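Local coordinates for putative flagellar protein FliS (Parabacteroides merdae ATCC 43184, PDB 4YOK) that is of unknown function, despite its flagellar name, and pairs a prealbumin-like N-terminal domain with a C-terminal domain assigned to the E-set clan, at residues V16-Q21 with V98-M103; A22-G27 with Y197-R202; V32-Y37 with L68-G73; D72-W77 with G191-I196. All coordinates share one frame; numbering follows the deposited sequence. Where two conformers were deposited one is given.

Overall arrangement
The four contacts gather round the junction of two beta domains. Interaction 3 lies within the N-terminal domain and pairs two strands of one of its sheets. Interactions 2 and 4 each join a loop of the N-terminal domain to the C-terminal domain, with centres about 15 Å apart. Interaction 1 includes the linker between the domains; its centre is about 12 Å from that of interaction 4 and about 13 Å from that of interaction 2. Leu23 of interaction 2 packs on Tyr18, Val98 and Met103 of interaction 1, and Trp77 of interaction 4 touches Val98 and Leu23. Asn74 OD1 ties interaction 4 to Gln33 N of interaction 3 at 2.9 Å. A bound magnesium ion lies about 7 Å from the side chain of Val98.

Interaction 1 of 4, residues V16-Q21 with V98-M103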
loop_
_atom_site.group_PDB
_atom_site.type_symbol
_atom_site.label_atom_id
_atom_site.label_comp_id
_atom_site.label_asym_id
_atom_site.label_seq_id
_atom_site.Cartn_x
_atom_site.Cartn_y
_atom_site.Cartn_z
ATOM N N VAL A 16 -0.557 6.515 -6.395
ATOM C CA VAL A 16 -1.413 7.039 -5.330
ATOM C C VAL A 16 -0.446 7.728 -4.359
ATOM O O VAL A 16 0.545 7.113 -3.951
ATOM C CB VAL A 16 -2.248 5.930 -4.657
ATOM C CG1 VAL A 16 -3.046 6.493 -3.487
ATOM C CG2 VAL A 16 -3.180 5.279 -5.672
ATOM N N THR A 17 -0.716 8.979 -3.988
ATOM C CA THR A 17 0.214 9.730 -3.144
ATOM C C THR A 17 -0.458 10.468 -1.982
ATOM O O THR A 17 -1.666 10.665 -1.961
ATOM C CB THR A 17 0.942 10.809 -4.002
ATOM O OG1 THR A 17 -0.039 11.693 -4.569
ATOM C CG2 THR A 17 1.863 10.210 -5.104
ATOM N N TYR A 18 0.363 10.904 -1.034
ATOM C CA TYR A 18 -0.044 11.810 0.024
ATOM C C TYR A 18 1.027 12.893 0.115
ATOM O O TYR A 18 2.168 12.559 0.386
ATOM C CB TYR A 18 -0.256 11.118 1.381
ATOM C CG TYR A 18 -0.557 12.106 2.495
ATOM C CD1 TYR A 18 -1.657 12.959 2.422
ATOM C CD2 TYR A 18 0.303 12.247 3.579
ATOM C CE1 TYR A 18 -1.940 13.864 3.446
ATOM C CE2 TYR A 18 0.048 13.172 4.594
ATOM C CZ TYR A 18 -1.067 13.983 4.517
ATOM O OH TYR A 18 -1.299 14.916 5.500
ATOM N N GLN A 19 0.662 14.143 -0.136
ATOM C CA GLN A 19 1.576 15.301 -0.159
ATOM C C GLN A 19 2.716 15.029 -1.146
ATOM O O GLN A 19 3.878 15.307 -0.852
ATOM C CB GLN A 19 2.105 15.610 1.267
ATOM C CG GLN A 19 0.977 15.996 2.206
ATOM C CD GLN A 19 1.464 16.489 3.546
ATOM O OE1 GLN A 19 2.459 16.007 4.106
ATOM N NE2 GLN A 19 0.711 17.408 4.120
ATOM N N GLY A 20 2.363 14.416 -2.281
ATOM C CA GLY A 20 3.304 14.078 -3.340
ATOM C C GLY A 20 4.132 12.814 -3.181
ATOM O O GLY A 20 4.816 12.437 -4.139
ATOM N N GLN A 21 4.077 12.137 -2.000
ATOM C CA GLN A 21 4.865 10.921 -1.727
ATOM C C GLN A 21 4.046 9.652 -1.986
ATOM O O GLN A 21 2.911 9.566 -1.536
ATOM C CB GLN A 21 5.384 10.933 -0.277
ATOM C CG GLN A 21 6.562 9.982 -0.038
ATOM C CD GLN A 21 6.982 9.901 1.413
ATOM O OE1 GLN A 21 6.190 9.582 2.308
ATOM N NE2 GLN A 21 8.260 10.140 1.667
ATOM N N VAL A 98 -4.728 11.227 -1.970
ATOM C CA VAL A 98 -5.703 10.672 -1.020
ATOM C C VAL A 98 -5.358 11.155 0.402
ATOM O O VAL A 98 -4.314 11.797 0.599
ATOM C CB VAL A 98 -5.758 9.129 -1.107
ATOM C CG1 VAL A 98 -6.177 8.673 -2.518
ATOM C CG2 VAL A 98 -4.419 8.490 -0.663
ATOM N N THR A 99 -6.230 10.855 1.385
ATOM C CA THR A 99 -5.965 11.240 2.777
ATOM C C THR A 99 -5.836 9.976 3.619
ATOM O O THR A 99 -6.862 9.442 4.057
ATOM C CB THR A 99 -7.026 12.186 3.349
ATOM O OG1 THR A 99 -7.231 13.256 2.422
ATOM C CG2 THR A 99 -6.610 12.738 4.730
ATOM N N PRO A 100 -4.599 9.477 3.822
ATOM C CA PRO A 100 -4.424 8.260 4.643
ATOM C C PRO A 100 -4.841 8.494 6.088
ATOM O O PRO A 100 -4.755 9.626 6.560
ATOM C CB PRO A 100 -2.915 7.970 4.561
ATOM C CG PRO A 100 -2.386 8.834 3.432
ATOM C CD PRO A 100 -3.307 10.010 3.347
ATOM N N TYR A 101 -5.263 7.432 6.804
ATOM C CA TYR A 101 -5.605 7.549 8.238
ATOM C C TYR A 101 -4.320 7.783 9.034
ATOM O O TYR A 101 -4.274 8.638 9.910
ATOM C CB TYR A 101 -6.290 6.256 8.717
ATOM C CG TYR A 101 -7.644 6.047 8.092
ATOM C CD1 TYR A 101 -8.695 6.931 8.350
ATOM C CD2 TYR A 101 -7.863 5.013 7.185
ATOM C CE1 TYR A 101 -9.933 6.780 7.729
ATOM C CE2 TYR A 101 -9.122 4.815 6.607
ATOM C CZ TYR A 101 -10.150 5.701 6.886
ATOM O OH TYR A 101 -11.385 5.551 6.310
ATOM N N PHE A 102 -3.274 7.028 8.679
ATOM C CA PHE A 102 -1.954 7.041 9.309
ATOM C C PHE A 102 -0.827 6.988 8.287
ATOM O O PHE A 102 -0.998 6.485 7.183
ATOM C CB PHE A 102 -1.785 5.817 10.254
ATOM C CG PHE A 102 -2.792 5.795 11.380
ATOM C CD1 PHE A 102 -2.620 6.601 12.504
ATOM C CD2 PHE A 102 -3.942 5.010 11.292
ATOM C CE1 PHE A 102 -3.585 6.629 13.521
ATOM C CE2 PHE A 102 -4.899 5.024 12.320
ATOM C CZ PHE A 102 -4.724 5.855 13.412
HETATM N N MSE A 103 0.328 7.513 8.679
HETATM C CA MSE A 103 1.561 7.430 7.909
HETATM C C MSE A 103 2.625 6.823 8.831
HETATM O O MSE A 103 2.673 7.139 10.018
HETATM C CB MSE A 103 2.011 8.798 7.339
HETATM C CG MSE A 103 1.104 9.335 6.229
HETATM SE SE MSE A 103 1.194 8.296 4.535
HETATM C CE MSE A 103 2.998 8.808 4.014
#
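Tyr18 meets Val98 and Pro100 at its CD1 flank and Met103 at CD2. The CD1 edge lies near Val98 O, at 3.4 Å and close to the ring plane. The same CD1 of Tyr18 is 3.5 Å from Pro100 CD, and Tyr18 CB rests on Pro100 CG. On the other ortho carbon, Tyr18 CD2 is 4.0 Å from Met103 CG. Met103 is a selenomethionine. Its SE stands 5.3 Å from the centroid of the Tyr18 ring, 59° off the normal, an oblique Met-aromatic contact.

The backbone adds one bond. Val98 N donates to Thr17 O at 3.1 Å, nearly straight at 164° and almost in line with the carbonyl. Beside it, Val16 CG1 touches Val98 CG2 at 3.7 Å, the two side chains crossing at about a right angle.

Further out, Tyr18 opens a type I' turn that ends at Gln21. Its side chain has CG anti to the backbone N (chi1 175°), and Gln19 CG lies over the centre of one face of the ring. Glu97 holds the turn through Gln19 N and Gly20 N, and also binds Thr17 OG1. Ile125 touches both Tyr18 and Met103.

The contact joins the end of strand 9-18 to the linker and the first residues of strand 102-111. One directional bond sets the spacing where the linker begins. Beyond it the grip is mostly apolar and dispersive, with the polarisable thioether of a methionine (selenium in this crystal) set obliquely to an aromatic ring.

Interaction 2 of 4, residues A22-G27 with Y197-R202; sequences ALNLRG and YSPVVR
Asn24 lays its side-chain amide against Pro199, with ND2 3.5 Å from Pro199 CA and OD1 3.9 Å from Pro199 CD. CG is anti to the carbonyl carbon (chi1 -57°), which brings the amide alongside the backbone of Ser198 and Pro199. Lower on the same side chain, Asn24 CB is 3.1 Å from Tyr197 O and 3.5 Å from Ser198 O.

Tyr197 N donates to Asn24 O at 3.0 Å. The donor sits above the carbonyl plane, 37° out of it, and the N-H...O angle is 154°. That same oxygen lies at the edge of the Tyr197 ring, in its plane. The ring then runs on beside the next peptide: Tyr197 CD1 is 3.7 Å from Leu25 C, and its CE1 is 3.6 Å from Arg26 N. Its hydroxyl is held outside the contact by Asp146 N. A water takes the N-H of Asn24 at 3.0 Å and gives a weak bond to Tyr197 O.

Arg184, on strand 182-189, bonds to Leu25 O and Ser198 O and so links both segments from one side chain. The loop 22-27 of the N-terminal domain lies against the irregular start of strand 196-202, an outermost strand of its sheet. This is an interface between a prealbumin-like domain and one assigned to the E-set clan.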
loop_
_atom_site.group_PDB
_atom_site.type_symbol
_atom_site.label_atom_id
_atom_site.label_comp_id
_atom_site.label_asym_id
_atom_site.label_seq_id
_atom_site.Cartn_x
_atom_site.Cartn_y
_atom_site.Cartn_z
ATOM N N ALA A 22 4.615 8.667 -2.729
ATOM C CA ALA A 22 3.905 7.422 -3.047
ATOM C C ALA A 22 3.647 6.613 -1.771
ATOM O O ALA A 22 4.431 6.651 -0.834
ATOM C CB ALA A 22 4.680 6.583 -4.066
ATOM N N LEU A 23 2.484 6.021 -1.695
ATOM C CA LEU A 23 2.098 5.228 -0.535
ATOM C C LEU A 23 2.558 3.813 -0.723
ATOM O O LEU A 23 2.568 3.316 -1.858
ATOM C CB LEU A 23 0.569 5.254 -0.359
ATOM C CG LEU A 23 -0.080 6.618 -0.126
ATOM C CD1 LEU A 23 -1.539 6.434 0.220
ATOM C CD2 LEU A 23 0.664 7.418 0.948
ATOM N N ASN A 24 2.895 3.154 0.393
ATOM C CA ASN A 24 3.322 1.750 0.441
ATOM C C ASN A 24 2.090 0.907 0.822
ATOM O O ASN A 24 1.505 1.122 1.882
ATOM C CB ASN A 24 4.450 1.626 1.460
ATOM C CG ASN A 24 5.619 2.539 1.141
ATOM O OD1 ASN A 24 5.803 3.627 1.706
ATOM N ND2 ASN A 24 6.357 2.173 0.153
ATOM N N LEU A 25 1.646 0.041 -0.085
ATOM C CA LEU A 25 0.401 -0.714 0.072
ATOM C C LEU A 25 0.554 -2.210 -0.153
ATOM O O LEU A 25 1.606 -2.675 -0.578
ATOM C CB LEU A 25 -0.596 -0.166 -0.987
ATOM C CG LEU A 25 -0.885 1.368 -0.931
ATOM C CD1 LEU A 25 -1.587 1.833 -2.176
ATOM C CD2 LEU A 25 -1.708 1.727 0.294
ATOM N N ARG A 26 -0.543 -2.947 0.038
ATOM C CA ARG A 26 -0.557 -4.366 -0.314
ATOM C C ARG A 26 -0.756 -4.398 -1.818
ATOM O O ARG A 26 -1.793 -3.918 -2.317
ATOM C CB ARG A 26 -1.664 -5.127 0.425
ATOM C CG ARG A 26 -1.782 -6.558 -0.132
ATOM C CD ARG A 26 -2.644 -7.492 0.712
ATOM N NE ARG A 26 -2.749 -8.778 0.003
ATOM C CZ ARG A 26 -3.846 -9.519 -0.097
ATOM N NH1 ARG A 26 -4.963 -9.156 0.528
ATOM N NH2 ARG A 26 -3.834 -10.636 -0.814
ATOM N N GLY A 27 0.256 -4.886 -2.520
ATOM C CA GLY A 27 0.245 -4.901 -3.979
ATOM C C GLY A 27 -0.080 -6.239 -4.593
ATOM O O GLY A 27 0.248 -6.465 -5.753
ATOM N N TYR A 197 1.600 0.563 4.792
ATOM C CA TYR A 197 2.839 -0.110 5.147
ATOM C C TYR A 197 4.045 0.811 5.033
ATOM O O TYR A 197 3.980 1.910 4.478
ATOM C CB TYR A 197 3.035 -1.312 4.197
ATOM C CG TYR A 197 1.984 -2.408 4.273
ATOM C CD1 TYR A 197 0.798 -2.318 3.549
ATOM C CD2 TYR A 197 2.202 -3.557 5.034
ATOM C CE1 TYR A 197 -0.159 -3.330 3.605
ATOM C CE2 TYR A 197 1.248 -4.567 5.111
ATOM C CZ TYR A 197 0.065 -4.444 4.400
ATOM O OH TYR A 197 -0.856 -5.441 4.445
ATOM N N SER A 198 5.169 0.333 5.533
ATOM C CA SER A 198 6.471 0.927 5.296
ATOM C C SER A 198 6.949 0.435 3.922
ATOM O O SER A 198 6.377 -0.533 3.414
ATOM C CB SER A 198 7.447 0.447 6.378
ATOM O OG SER A 198 7.719 -0.945 6.259
ATOM N N PRO A 199 8.017 0.988 3.314
ATOM C CA PRO A 199 8.611 0.297 2.149
ATOM C C PRO A 199 9.127 -1.077 2.586
ATOM O O PRO A 199 9.364 -1.303 3.788
ATOM C CB PRO A 199 9.818 1.192 1.779
ATOM C CG PRO A 199 9.569 2.491 2.461
ATOM C CD PRO A 199 8.829 2.161 3.710
ATOM N N VAL A 200 9.301 -1.996 1.638
ATOM C CA VAL A 200 9.891 -3.299 1.926
ATOM C C VAL A 200 11.395 -3.067 2.031
ATOM O O VAL A 200 11.944 -2.364 1.177
ATOM C CB VAL A 200 9.525 -4.323 0.819
ATOM C CG1 VAL A 200 10.285 -5.650 0.980
ATOM C CG2 VAL A 200 8.028 -4.549 0.768
ATOM N N VAL A 201 12.040 -3.617 3.068
ATOM C CA VAL A 201 13.480 -3.508 3.328
ATOM C C VAL A 201 14.131 -4.893 3.193
ATOM O O VAL A 201 13.741 -5.811 3.917
ATOM C CB VAL A 201 13.717 -2.894 4.755
ATOM C CG1 VAL A 201 15.207 -2.840 5.107
ATOM C CG2 VAL A 201 13.100 -1.493 4.857
ATOM N N ARG A 202 15.143 -5.031 2.317
ATOM C CA ARG A 202 15.868 -6.282 2.183
ATOM C C ARG A 202 16.885 -6.398 3.338
ATOM O O ARG A 202 17.733 -5.522 3.507
ATOM C CB ARG A 202 16.567 -6.420 0.806
ATOM C CG ARG A 202 17.123 -7.810 0.644
ATOM C CD ARG A 202 17.694 -8.069 -0.728
ATOM N NE ARG A 202 18.260 -9.409 -0.781
ATOM C CZ ARG A 202 18.771 -9.962 -1.875
ATOM N NH1 ARG A 202 18.778 -9.298 -3.023
ATOM N NH2 ARG A 202 19.262 -11.190 -1.834
HETATM O O HOH W 1 3.157 4.764 2.868
#

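Interaction 3 of 4, residues V32-Y37 with L68-G73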
loop_
_atom_site.group_PDB
_atom_site.type_symbol
_atom_site.label_atom_id
_atom_site.label_comp_id
_atom_site.label_asym_id
_atom_site.label_seq_id
_atom_site.Cartn_x
_atom_site.Cartn_y
_atom_site.Cartn_z
ATOM N N VAL A 32 -5.870 -3.561 -3.458
ATOM C CA VAL A 32 -6.140 -2.133 -3.638
ATOM C C VAL A 32 -6.367 -1.835 -5.114
ATOM O O VAL A 32 -5.520 -2.145 -5.965
ATOM C CB VAL A 32 -5.015 -1.252 -3.034
ATOM C CG1 VAL A 32 -5.322 0.241 -3.198
ATOM C CG2 VAL A 32 -4.785 -1.591 -1.565
ATOM N N GLN A 33 -7.541 -1.239 -5.405
ATOM C CA GLN A 33 -7.941 -0.909 -6.760
ATOM C C GLN A 33 -8.352 0.523 -6.918
ATOM O O GLN A 33 -8.879 1.131 -5.988
ATOM C CB GLN A 33 -9.124 -1.793 -7.187
ATOM C CG GLN A 33 -8.761 -3.270 -7.284
ATOM C CD GLN A 33 -9.967 -4.164 -7.431
ATOM O OE1 GLN A 33 -10.194 -5.076 -6.629
ATOM N NE2 GLN A 33 -10.754 -3.939 -8.468
ATOM N N LEU A 34 -8.156 1.040 -8.126
ATOM C CA LEU A 34 -8.659 2.347 -8.549
ATOM C C LEU A 34 -9.600 2.107 -9.705
ATOM O O LEU A 34 -9.639 1.002 -10.253
ATOM C CB LEU A 34 -7.541 3.328 -8.943
ATOM C CG LEU A 34 -6.438 3.595 -7.918
ATOM C CD1 LEU A 34 -5.412 4.500 -8.504
ATOM C CD2 LEU A 34 -7.004 4.158 -6.598
ATOM N N GLN A 35 -10.366 3.123 -10.092
ATOM C CA GLN A 35 -11.294 2.949 -11.204
ATOM C C GLN A 35 -11.117 4.065 -12.190
ATOM O O GLN A 35 -10.911 5.202 -11.785
ATOM C CB GLN A 35 -12.745 2.888 -10.693
ATOM C CG GLN A 35 -13.038 1.600 -9.914
ATOM C CD GLN A 35 -14.442 1.590 -9.404
ATOM O OE1 GLN A 35 -14.794 2.326 -8.482
ATOM N NE2 GLN A 35 -15.284 0.803 -10.038
ATOM N N LEU A 36 -11.145 3.733 -13.487
ATOM C CA LEU A 36 -11.024 4.713 -14.578
ATOM C C LEU A 36 -12.370 4.833 -15.257
ATOM O O LEU A 36 -12.853 3.841 -15.809
ATOM C CB LEU A 36 -9.941 4.287 -15.589
ATOM C CG LEU A 36 -8.499 4.609 -15.217
ATOM C CD1 LEU A 36 -7.541 3.718 -15.986
ATOM C CD2 LEU A 36 -8.170 6.068 -15.532
ATOM N N TYR A 37 -12.993 6.021 -15.179
ATOM C CA TYR A 37 -14.315 6.283 -15.788
ATOM C C TYR A 37 -14.182 7.084 -17.060
ATOM O O TYR A 37 -13.304 7.936 -17.161
ATOM C CB TYR A 37 -15.247 7.051 -14.833
ATOM C CG TYR A 37 -15.741 6.238 -13.660
ATOM C CD1 TYR A 37 -14.997 6.149 -12.486
ATOM C CD2 TYR A 37 -16.971 5.575 -13.711
ATOM C CE1 TYR A 37 -15.423 5.361 -11.420
ATOM C CE2 TYR A 37 -17.422 4.811 -12.631
ATOM C CZ TYR A 37 -16.639 4.706 -11.488
ATOM O OH TYR A 37 -17.024 3.945 -10.409
ATOM N N LEU A 68 -9.917 9.240 -13.073
ATOM C CA LEU A 68 -9.281 8.260 -12.198
ATOM C C LEU A 68 -9.741 8.481 -10.755
ATOM O O LEU A 68 -9.559 9.586 -10.217
ATOM C CB LEU A 68 -7.763 8.377 -12.323
ATOM C CG LEU A 68 -6.933 7.453 -11.428
ATOM C CD1 LEU A 68 -7.118 5.969 -11.814
ATOM C CD2 LEU A 68 -5.480 7.851 -11.514
ATOM N N THR A 69 -10.356 7.440 -10.129
ATOM C CA THR A 69 -10.853 7.600 -8.758
ATOM C C THR A 69 -10.552 6.388 -7.881
ATOM O O THR A 69 -10.217 5.311 -8.381
ATOM C CB THR A 69 -12.375 7.918 -8.771
ATOM O OG1 THR A 69 -12.804 8.300 -7.468
ATOM C CG2 THR A 69 -13.220 6.761 -9.253
ATOM N N THR A 70 -10.702 6.577 -6.543
ATOM C CA THR A 70 -10.534 5.476 -5.600
ATOM C C THR A 70 -11.816 4.635 -5.680
ATOM O O THR A 70 -12.844 5.109 -6.176
ATOM C CB THR A 70 -10.289 5.996 -4.188
ATOM O OG1 THR A 70 -11.347 6.884 -3.811
ATOM C CG2 THR A 70 -8.915 6.619 -4.019
ATOM N N ARG A 71 -11.755 3.405 -5.205
ATOM C CA ARG A 71 -12.909 2.516 -5.124
ATOM C C ARG A 71 -13.524 2.716 -3.739
ATOM O O ARG A 71 -12.790 2.787 -2.741
ATOM C CB ARG A 71 -12.446 1.068 -5.373
ATOM C CG ARG A 71 -13.574 0.043 -5.427
ATOM C CD ARG A 71 -13.012 -1.334 -5.733
ATOM N NE ARG A 71 -13.907 -2.413 -5.305
ATOM C CZ ARG A 71 -14.822 -2.994 -6.078
ATOM N NH1 ARG A 71 -14.989 -2.600 -7.335
ATOM N NH2 ARG A 71 -15.580 -3.970 -5.597
ATOM N N ASP A 72 -14.856 2.848 -3.674
ATOM C CA ASP A 72 -15.600 3.095 -2.427
ATOM C C ASP A 72 -15.196 2.124 -1.300
ATOM O O ASP A 72 -15.240 0.913 -1.487
ATOM C CB ASP A 72 -17.121 3.012 -2.694
ATOM C CG ASP A 72 -18.013 3.104 -1.463
ATOM O OD1 ASP A 72 -17.924 4.120 -0.735
ATOM O OD2 ASP A 72 -18.827 2.178 -1.249
ATOM N N GLY A 73 -14.737 2.688 -0.185
ATOM C CA GLY A 73 -14.344 1.978 1.029
ATOM C C GLY A 73 -13.074 1.139 0.952
ATOM O O GLY A 73 -12.774 0.397 1.890
HETATM O O HOH W 2 -9.434 2.632 -3.825
HETATM O O HOH W 3 -16.396 2.682 -6.026
#
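Leu34 and Leu36 reach the side chain of Leu68 across an antiparallel strand pair, part of a four-stranded sheet in the prealbumin-like domain. From CB, 3.4 Å from Thr69 O and 3.9 Å from Leu68 CD1, the Leu34 side chain runs on to CG, which is anti to the carbonyl carbon (chi1 -55°) and passes Thr69 O more loosely. Of the two methyls, Leu34 CD1 meets Leu68 CD1, and CD2 lies 3.9 Å from Thr70 CA, with Thr70 CG2 close by. Phe57 and Leu96 of other strands also pack on Leu34. An alanine here would probably leave a gap beside Leu68, Thr70 and Phe57 and leave Leu68 CD1 freer to turn.

Gln35 and Thr69 are a hydrogen-bonded pair. Gln35 N to Thr69 O and Thr69 N to Gln35 O both measure 2.8 Å, with N-H...O angles of 164° and 166°. Leu36 and Leu68 follow as a non-hydrogen-bonded pair, their side chains on the face where Leu36 CD2 meets Leu68 CD1.

The opposite face carries Gln35 and Thr69. In the modelled conformer, Thr69 OG1 is bonded to Glu82 O. Past Thr70, waters join the two segments. One links Gln33 O to Arg71 N. Another donates to Gln35 OE1 at 3.0 Å and accepts from Asp72 N at 2.8 Å.

Interaction 4 of 4, residues D72-W77 with G191-I196; sequences DGNGPW and GADQAI
Two irregular loops come together here, with Gly75 nearest Gln194 at 5.1 Å between their CA atoms. Gly75 has phi 123°, and a CB there would run into the Trp77 ring, whose face its CA covers. Pro76 is the centre of an inverse gamma turn, closed by a weak bond from Trp77 N to Gly75 O.

Asp193 carries the polar grip. Its CG lies between the backbone N and carbonyl carbon (chi1 77°), turning the carboxylate toward residues 73-75. Asp193 OD1 takes Gly75 N at 2.8 Å, almost straight at 178°. Its OD2 takes Asn74 ND2 at 2.9 Å through the syn lone pair. The amide and carboxylate planes are nearly perpendicular. Asn74 ND2 also donates to Ala31 O, and its OD1 accepts from Gln33 N. An alanine in place of Asn74 would probably leave Asp193 OD2 without its amide partner and Gln33 N without its acceptor.

Pro76 packs beside this, with CB 3.3 Å from Gln194 O and 4.0 Å from Ile196 CB. A water lies within 3.2 Å of Gly73 O, Gly75 O and Asp193 N.

One carboxylate thus receives two N-H groups, neither from a charged residue. These dipoles probably stabilise its negative charge, though Gly73 O, 3.4 Å from Asp193 OD1, would probably offset part of the effect. The paired bonds restrict its rotation.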
loop_
_atom_site.group_PDB
_atom_site.type_symbol
_atom_site.label_atom_id
_atom_site.label_comp_id
_atom_site.label_asym_id
_atom_site.label_seq_id
_atom_site.Cartn_x
_atom_site.Cartn_y
_atom_site.Cartn_z
ATOM N N ASP A 72 -14.856 2.848 -3.674
ATOM C CA ASP A 72 -15.600 3.095 -2.427
ATOM C C ASP A 72 -15.196 2.124 -1.300
ATOM O O ASP A 72 -15.240 0.913 -1.487
ATOM C CB ASP A 72 -17.121 3.012 -2.694
ATOM C CG ASP A 72 -18.013 3.104 -1.463
ATOM O OD1 ASP A 72 -17.924 4.120 -0.735
ATOM O OD2 ASP A 72 -18.827 2.178 -1.249
ATOM N N GLY A 73 -14.737 2.688 -0.185
ATOM C CA GLY A 73 -14.344 1.978 1.029
ATOM C C GLY A 73 -13.074 1.139 0.952
ATOM O O GLY A 73 -12.774 0.397 1.890
ATOM N N ASN A 74 -12.331 1.221 -0.164
ATOM C CA ASN A 74 -11.143 0.401 -0.391
ATOM C C ASN A 74 -9.846 1.223 -0.273
ATOM O O ASN A 74 -9.582 2.110 -1.098
ATOM C CB ASN A 74 -11.241 -0.263 -1.791
ATOM C CG ASN A 74 -10.073 -1.155 -2.199
ATOM O OD1 ASN A 74 -9.634 -1.137 -3.347
ATOM N ND2 ASN A 74 -9.538 -1.966 -1.289
ATOM N N GLY A 75 -9.021 0.862 0.708
ATOM C CA GLY A 75 -7.720 1.488 0.917
ATOM C C GLY A 75 -7.536 2.077 2.303
ATOM O O GLY A 75 -8.516 2.423 2.969
ATOM N N PRO A 76 -6.269 2.259 2.739
ATOM C CA PRO A 76 -6.016 2.815 4.094
ATOM C C PRO A 76 -6.150 4.354 4.122
ATOM O O PRO A 76 -5.245 5.077 4.586
ATOM C CB PRO A 76 -4.578 2.370 4.362
ATOM C CG PRO A 76 -3.929 2.408 2.996
ATOM C CD PRO A 76 -5.008 1.878 2.066
ATOM N N TRP A 77 -7.267 4.863 3.583
ATOM C CA TRP A 77 -7.508 6.295 3.483
ATOM C C TRP A 77 -8.988 6.614 3.619
ATOM O O TRP A 77 -9.825 5.710 3.484
ATOM C CB TRP A 77 -6.940 6.858 2.157
ATOM C CG TRP A 77 -7.347 6.099 0.912
ATOM C CD1 TRP A 77 -8.593 6.015 0.351
ATOM C CD2 TRP A 77 -6.485 5.280 0.104
ATOM N NE1 TRP A 77 -8.555 5.183 -0.757
ATOM C CE2 TRP A 77 -7.260 4.786 -0.971
ATOM C CE3 TRP A 77 -5.111 4.984 0.143
ATOM C CZ2 TRP A 77 -6.710 3.983 -1.981
ATOM C CZ3 TRP A 77 -4.569 4.193 -0.853
ATOM C CH2 TRP A 77 -5.359 3.709 -1.906
ATOM N N GLY A 191 -12.036 0.337 11.161
ATOM C CA GLY A 191 -12.987 0.621 10.086
ATOM C C GLY A 191 -12.442 0.523 8.674
ATOM O O GLY A 191 -13.224 0.564 7.730
ATOM N N ALA A 192 -11.121 0.377 8.497
ATOM C CA ALA A 192 -10.544 0.271 7.146
ATOM C C ALA A 192 -10.446 -1.183 6.708
ATOM O O ALA A 192 -10.339 -2.071 7.546
ATOM C CB ALA A 192 -9.167 0.913 7.107
ATOM N N ASP A 193 -10.422 -1.412 5.391
ATOM C CA ASP A 193 -10.323 -2.758 4.810
ATOM C C ASP A 193 -8.879 -3.156 4.459
ATOM O O ASP A 193 -8.639 -4.292 4.044
ATOM C CB ASP A 193 -11.179 -2.796 3.520
ATOM C CG ASP A 193 -10.554 -2.131 2.293
ATOM O OD1 ASP A 193 -9.752 -1.165 2.460
ATOM O OD2 ASP A 193 -10.877 -2.546 1.179
ATOM N N GLN A 194 -7.941 -2.188 4.520
ATOM C CA GLN A 194 -6.557 -2.378 4.091
ATOM C C GLN A 194 -5.624 -1.567 4.952
ATOM O O GLN A 194 -6.001 -0.478 5.394
ATOM C CB GLN A 194 -6.403 -1.900 2.619
ATOM C CG GLN A 194 -6.837 -2.931 1.554
ATOM C CD GLN A 194 -5.999 -4.182 1.637
ATOM O OE1 GLN A 194 -4.757 -4.138 1.707
ATOM N NE2 GLN A 194 -6.668 -5.321 1.735
ATOM N N ALA A 195 -4.422 -2.075 5.186
ATOM C CA ALA A 195 -3.412 -1.355 5.965
ATOM C C ALA A 195 -2.539 -0.463 5.070
ATOM O O ALA A 195 -2.497 -0.633 3.834
ATOM C CB ALA A 195 -2.515 -2.371 6.687
ATOM N N ILE A 196 -1.797 0.456 5.716
ATOM C CA ILE A 196 -0.709 1.236 5.104
ATOM C C ILE A 196 0.559 0.563 5.603
ATOM O O ILE A 196 0.565 -0.007 6.702
ATOM C CB ILE A 196 -0.762 2.763 5.407
ATOM C CG1 ILE A 196 0.194 3.552 4.445
ATOM C CG2 ILE A 196 -0.477 3.067 6.879
ATOM C CD1 ILE A 196 -0.437 4.669 3.730
HETATM O O HOH W 4 -10.901 1.296 3.854
#